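Local coordinates for caprin-2 (Danio rerio, PDB 4OUS), which probably acts in canonical Wnt signalling through its C1q domain, which here forms a calcium-binding trimer, at residues T13-P18 and A116-S121; H58-A63 and P89-A94. The protein carries 1 engineered substitution. One frame throughout, in Å; residues are numbered along the deposited sequence.

Interaction 1 (T13-P18 and A116-S121)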
# COMPACT_ATOMS: atom_id res chain seq x y z
N THR A 13 18.01 -6.01 1.22
CA THR A 13 18.63 -6.00 2.54
C THR A 13 19.97 -5.29 2.58
O THR A 13 20.64 -5.27 3.61
CB THR A 13 18.80 -7.43 3.10
OG1 THR A 13 19.75 -8.15 2.30
CG2 THR A 13 17.48 -8.17 3.13
N ALA A 14 20.36 -4.70 1.46
CA ALA A 14 21.53 -3.83 1.39
C ALA A 14 21.15 -2.57 0.63
O ALA A 14 20.23 -2.60 -0.19
CB ALA A 14 22.69 -4.54 0.72
N ASN A 15 21.85 -1.48 0.88
CA ASN A 15 21.55 -0.23 0.20
C ASN A 15 21.73 -0.35 -1.31
O ASN A 15 22.48 -1.19 -1.81
CB ASN A 15 22.44 0.91 0.71
CG ASN A 15 22.18 1.28 2.16
OD1 ASN A 15 21.20 0.86 2.79
ND2 ASN A 15 23.08 2.10 2.71
N PHE A 16 21.03 0.52 -2.05
CA PHE A 16 21.27 0.67 -3.48
C PHE A 16 21.51 2.14 -3.78
O PHE A 16 20.59 2.96 -3.66
CB PHE A 16 20.10 0.13 -4.31
CG PHE A 16 20.36 0.08 -5.81
CD1 PHE A 16 21.57 -0.37 -6.31
CD2 PHE A 16 19.37 0.45 -6.70
CE1 PHE A 16 21.79 -0.43 -7.68
CE2 PHE A 16 19.58 0.39 -8.07
CZ PHE A 16 20.79 -0.05 -8.56
N ALA A 17 22.74 2.47 -4.14
CA ALA A 17 23.13 3.84 -4.46
C ALA A 17 24.09 3.79 -5.63
O ALA A 17 25.30 3.95 -5.46
CB ALA A 17 23.78 4.50 -3.25
N PRO A 18 23.55 3.54 -6.83
CA PRO A 18 24.41 3.17 -7.97
C PRO A 18 25.32 4.26 -8.52
O PRO A 18 26.38 3.93 -9.05
CB PRO A 18 23.39 2.76 -9.04
CG PRO A 18 22.12 3.45 -8.66
CD PRO A 18 22.12 3.44 -7.16
N ALA A 116 18.51 7.17 -3.61
CA ALA A 116 19.22 6.00 -3.12
C ALA A 116 18.34 5.29 -2.11
O ALA A 116 17.56 5.92 -1.39
CB ALA A 116 20.55 6.39 -2.50
N ILE A 117 18.47 3.96 -2.06
CA ILE A 117 17.57 3.09 -1.31
C ILE A 117 18.23 2.48 -0.08
O ILE A 117 19.36 2.00 -0.16
CB ILE A 117 17.05 1.95 -2.22
CG1 ILE A 117 16.31 2.55 -3.42
CG2 ILE A 117 16.19 0.96 -1.44
CD1 ILE A 117 15.86 1.53 -4.45
N TYR A 118 17.50 2.49 1.03
CA TYR A 118 17.93 1.84 2.26
C TYR A 118 17.61 0.36 2.27
O TYR A 118 16.45 -0.05 2.10
CB TYR A 118 17.25 2.51 3.46
CG TYR A 118 17.76 2.00 4.78
CD1 TYR A 118 18.94 2.50 5.32
CD2 TYR A 118 17.09 1.00 5.47
CE1 TYR A 118 19.42 2.03 6.53
CE2 TYR A 118 17.57 0.52 6.68
CZ TYR A 118 18.73 1.04 7.20
OH TYR A 118 19.21 0.57 8.40
N GLY A 119 18.63 -0.45 2.50
CA GLY A 119 18.46 -1.88 2.69
C GLY A 119 19.04 -2.34 4.01
O GLY A 119 20.15 -1.96 4.37
N SER A 120 18.28 -3.16 4.73
CA SER A 120 18.78 -3.80 5.93
C SER A 120 18.02 -5.09 6.18
O SER A 120 17.04 -5.40 5.50
CB SER A 120 18.67 -2.89 7.15
OG SER A 120 17.35 -2.93 7.68
N SER A 121 18.47 -5.84 7.18
CA SER A 121 17.82 -7.09 7.55
C SER A 121 16.40 -6.90 8.07
O SER A 121 15.68 -7.89 8.21
CB SER A 121 18.66 -7.83 8.59
OG SER A 121 18.71 -7.10 9.81
O HOH W 1 22.00 -0.16 5.19
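The Phe16 ring meets the tip of Ile117, whose CD1 lies at the ring edge, near its plane. Pro18, from the same loop as Phe16, covers one face. Its CD stands 3.8 Å above the plane of the Phe16 ring, over the centre. CG of Phe16 is anti to its backbone N (chi1 -172°), and the ring leads away from residues 116-121 while CB stays against Ile117 CB at 4.1 Å. The Tyr118 ring is approached obliquely by Asn15 OD1.

That oxygen has a better partner. Gly119 N donates to Asn15 OD1 at 2.9 Å, in the plane of the amide carbonyl and on a lone pair. The bond is almost straight at 172°. A water also donates to OD1, and it donates to Gly119 O as well. The amide oxygen is thus gripped twice, which should fix its orientation.

Phe16 and Ile117 form a single antiparallel bridge, with Phe16 N bonded to Ile117 O at 2.9 Å and Ile117 N to Phe16 O at 2.8 Å. Farther along, the chains draw closer. Gly119 CA makes a CA-H...O contact with Ala14 O at 3.5 Å, and a CB on Gly119 would clash with that oxygen.

Arg12 binds the carbonyl oxygens of Ala14 and Asn15. Both segments lie in loops near the surface, though Ala116 and Ile117 are buried. Residues 13-18 follow strand 7-12; residues 116-121 lie between strands 107-114 and 125-134. Phe16 and Ile117 both rest on Leu112 of strand 107-114.

Interaction 2 (H58-A63 and P89-A94)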
# COMPACT_ATOMS: atom_id res chain seq x y z
N HIS A 58 7.09 -0.60 -1.60
CA HIS A 58 7.39 0.36 -0.54
C HIS A 58 8.90 0.49 -0.49
O HIS A 58 9.57 -0.49 -0.17
CB HIS A 58 6.88 -0.13 0.82
CG HIS A 58 5.39 -0.09 0.96
ND1 HIS A 58 4.56 -1.11 0.55
CD2 HIS A 58 4.59 0.86 1.50
CE1 HIS A 58 3.31 -0.78 0.82
NE2 HIS A 58 3.30 0.41 1.40
N ILE A 59 9.44 1.67 -0.80
CA ILE A 59 10.89 1.82 -0.88
C ILE A 59 11.34 2.93 0.07
O ILE A 59 10.90 4.07 -0.05
CB ILE A 59 11.34 2.15 -2.32
CG1 ILE A 59 10.81 1.11 -3.32
CG2 ILE A 59 12.85 2.26 -2.38
CD1 ILE A 59 11.34 -0.30 -3.14
N LEU A 60 12.21 2.60 1.02
CA LEU A 60 12.72 3.57 1.98
C LEU A 60 13.98 4.22 1.41
O LEU A 60 14.90 3.51 0.99
CB LEU A 60 13.02 2.91 3.32
CG LEU A 60 13.32 3.85 4.48
CD1 LEU A 60 12.04 4.54 4.95
CD2 LEU A 60 14.00 3.12 5.64
N LYS A 61 14.04 5.55 1.41
CA LYS A 61 15.23 6.24 0.90
C LYS A 61 16.31 6.39 1.95
O LYS A 61 16.03 6.39 3.15
CB LYS A 61 14.86 7.62 0.36
CG LYS A 61 14.53 8.67 1.42
CD LYS A 61 13.99 9.97 0.82
CE LYS A 61 14.97 10.66 -0.12
NZ LYS A 61 16.18 11.15 0.59
N LEU A 62 17.55 6.52 1.49
CA LEU A 62 18.63 6.94 2.37
C LEU A 62 18.37 8.36 2.85
O LEU A 62 17.75 9.18 2.16
CB LEU A 62 19.99 6.89 1.65
CG LEU A 62 20.48 5.53 1.17
CD1 LEU A 62 21.93 5.62 0.71
CD2 LEU A 62 20.33 4.49 2.26
N ALA A 63 18.87 8.65 4.05
CA ALA A 63 18.74 9.96 4.65
C ALA A 63 19.81 10.90 4.09
O ALA A 63 20.76 11.27 4.78
CB ALA A 63 18.84 9.87 6.16
N PRO A 89 18.06 15.86 6.32
CA PRO A 89 17.27 14.85 5.63
C PRO A 89 17.04 13.62 6.49
O PRO A 89 17.93 13.18 7.22
CB PRO A 89 18.12 14.51 4.41
CG PRO A 89 19.51 14.67 4.89
CD PRO A 89 19.49 15.78 5.93
N ASP A 90 15.84 13.08 6.41
CA ASP A 90 15.46 11.89 7.15
C ASP A 90 15.08 10.81 6.14
O ASP A 90 14.97 11.09 4.94
CB ASP A 90 14.29 12.20 8.09
CG ASP A 90 14.19 11.25 9.28
OD1 ASP A 90 14.71 10.12 9.23
OD2 ASP A 90 13.56 11.65 10.28
N HIS A 91 14.89 9.59 6.61
CA HIS A 91 14.32 8.56 5.76
C HIS A 91 12.87 8.93 5.44
O HIS A 91 12.20 9.64 6.18
CB HIS A 91 14.38 7.20 6.44
CG HIS A 91 15.77 6.78 6.83
ND1 HIS A 91 16.72 6.39 5.91
CD2 HIS A 91 16.36 6.69 8.04
CE1 HIS A 91 17.83 6.08 6.54
NE2 HIS A 91 17.64 6.25 7.83
N GLU A 92 12.42 8.43 4.30
CA GLU A 92 11.09 8.66 3.79
C GLU A 92 10.78 7.51 2.85
O GLU A 92 11.70 6.88 2.34
CB GLU A 92 10.97 9.99 3.04
CG GLU A 92 10.07 11.06 3.64
CD GLU A 92 8.58 10.70 3.57
OE1 GLU A 92 8.22 9.50 3.52
OE2 GLU A 92 7.77 11.63 3.42
N THR A 93 9.50 7.27 2.58
CA THR A 93 9.08 6.08 1.86
C THR A 93 8.33 6.44 0.58
O THR A 93 7.36 7.21 0.61
CB THR A 93 8.19 5.20 2.74
OG1 THR A 93 8.87 4.96 3.98
CG2 THR A 93 7.88 3.87 2.07
N ALA A 94 8.80 5.89 -0.53
CA ALA A 94 8.14 6.01 -1.83
C ALA A 94 7.37 4.73 -2.10
O ALA A 94 7.97 3.64 -2.16
CB ALA A 94 9.16 6.26 -2.93
O HOH W 2 15.21 12.65 2.75
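His91 ND1 donates to Lys61 O at 2.8 Å. The bond is nearly straight, and it lies in the plane of both the ring and the carbonyl. Lys61 N in turn donates to Glu92 O at 2.8 Å, nearly along the C=O axis. The Lys61 chain bends at its last two torsions (chi3 -61°, chi4 -66°), and NZ comes back to Leu62 O, with a second bond to Val66 O. A water bridges NZ to Asp90 O. Glu92 OE1 accepts from Thr93 N at 2.7 Å. Glu92 OE2 binds calcium, together with Glu92 of the second and third subunits.

The segments run antiparallel where strands 51-60 and 93-102 pair at one side of a C1q jelly-roll sheet. Ile59 and Ala94 form a hydrogen-bonded pair. Leu60 and Thr93 form the next, non-hydrogen-bonded pair.

Ala63 CB sits over one face of the His91 ring in a CH-pi contact, 4.0 Å from the centroid and offset toward the rim. An alanine in place of His91 would probably leave Lys61 O without its imidazole donor and open a gap beside Ala63. Leu60 CD1 reaches His91 CB at 3.8 Å and also touches Thr93 OG1. Lys61 CD packs on Glu92 CB at 3.7 Å.

The two interactions share a border, with centres about 10 Å apart. Residues 116-121 lie between the loop 13-18 and residues 58-63, which pair in turn with 89-94. Tyr118 N to Leu60 O at 2.8 Å and Leu62 N to Ala116 O at 2.9 Å are probable backbone hydrogen bonds across the border. Leu62 CD2 packs on Tyr118 CA at 3.6 Å. The Tyr118 and His91 rings meet edge-to-face. Along the chain, interaction 2 is nested in the loop closed by interaction 1. Calcium belongs to interaction 2: the Glu92 side chain lies about 3 Å from the ion, against about 14 Å for that of Tyr118.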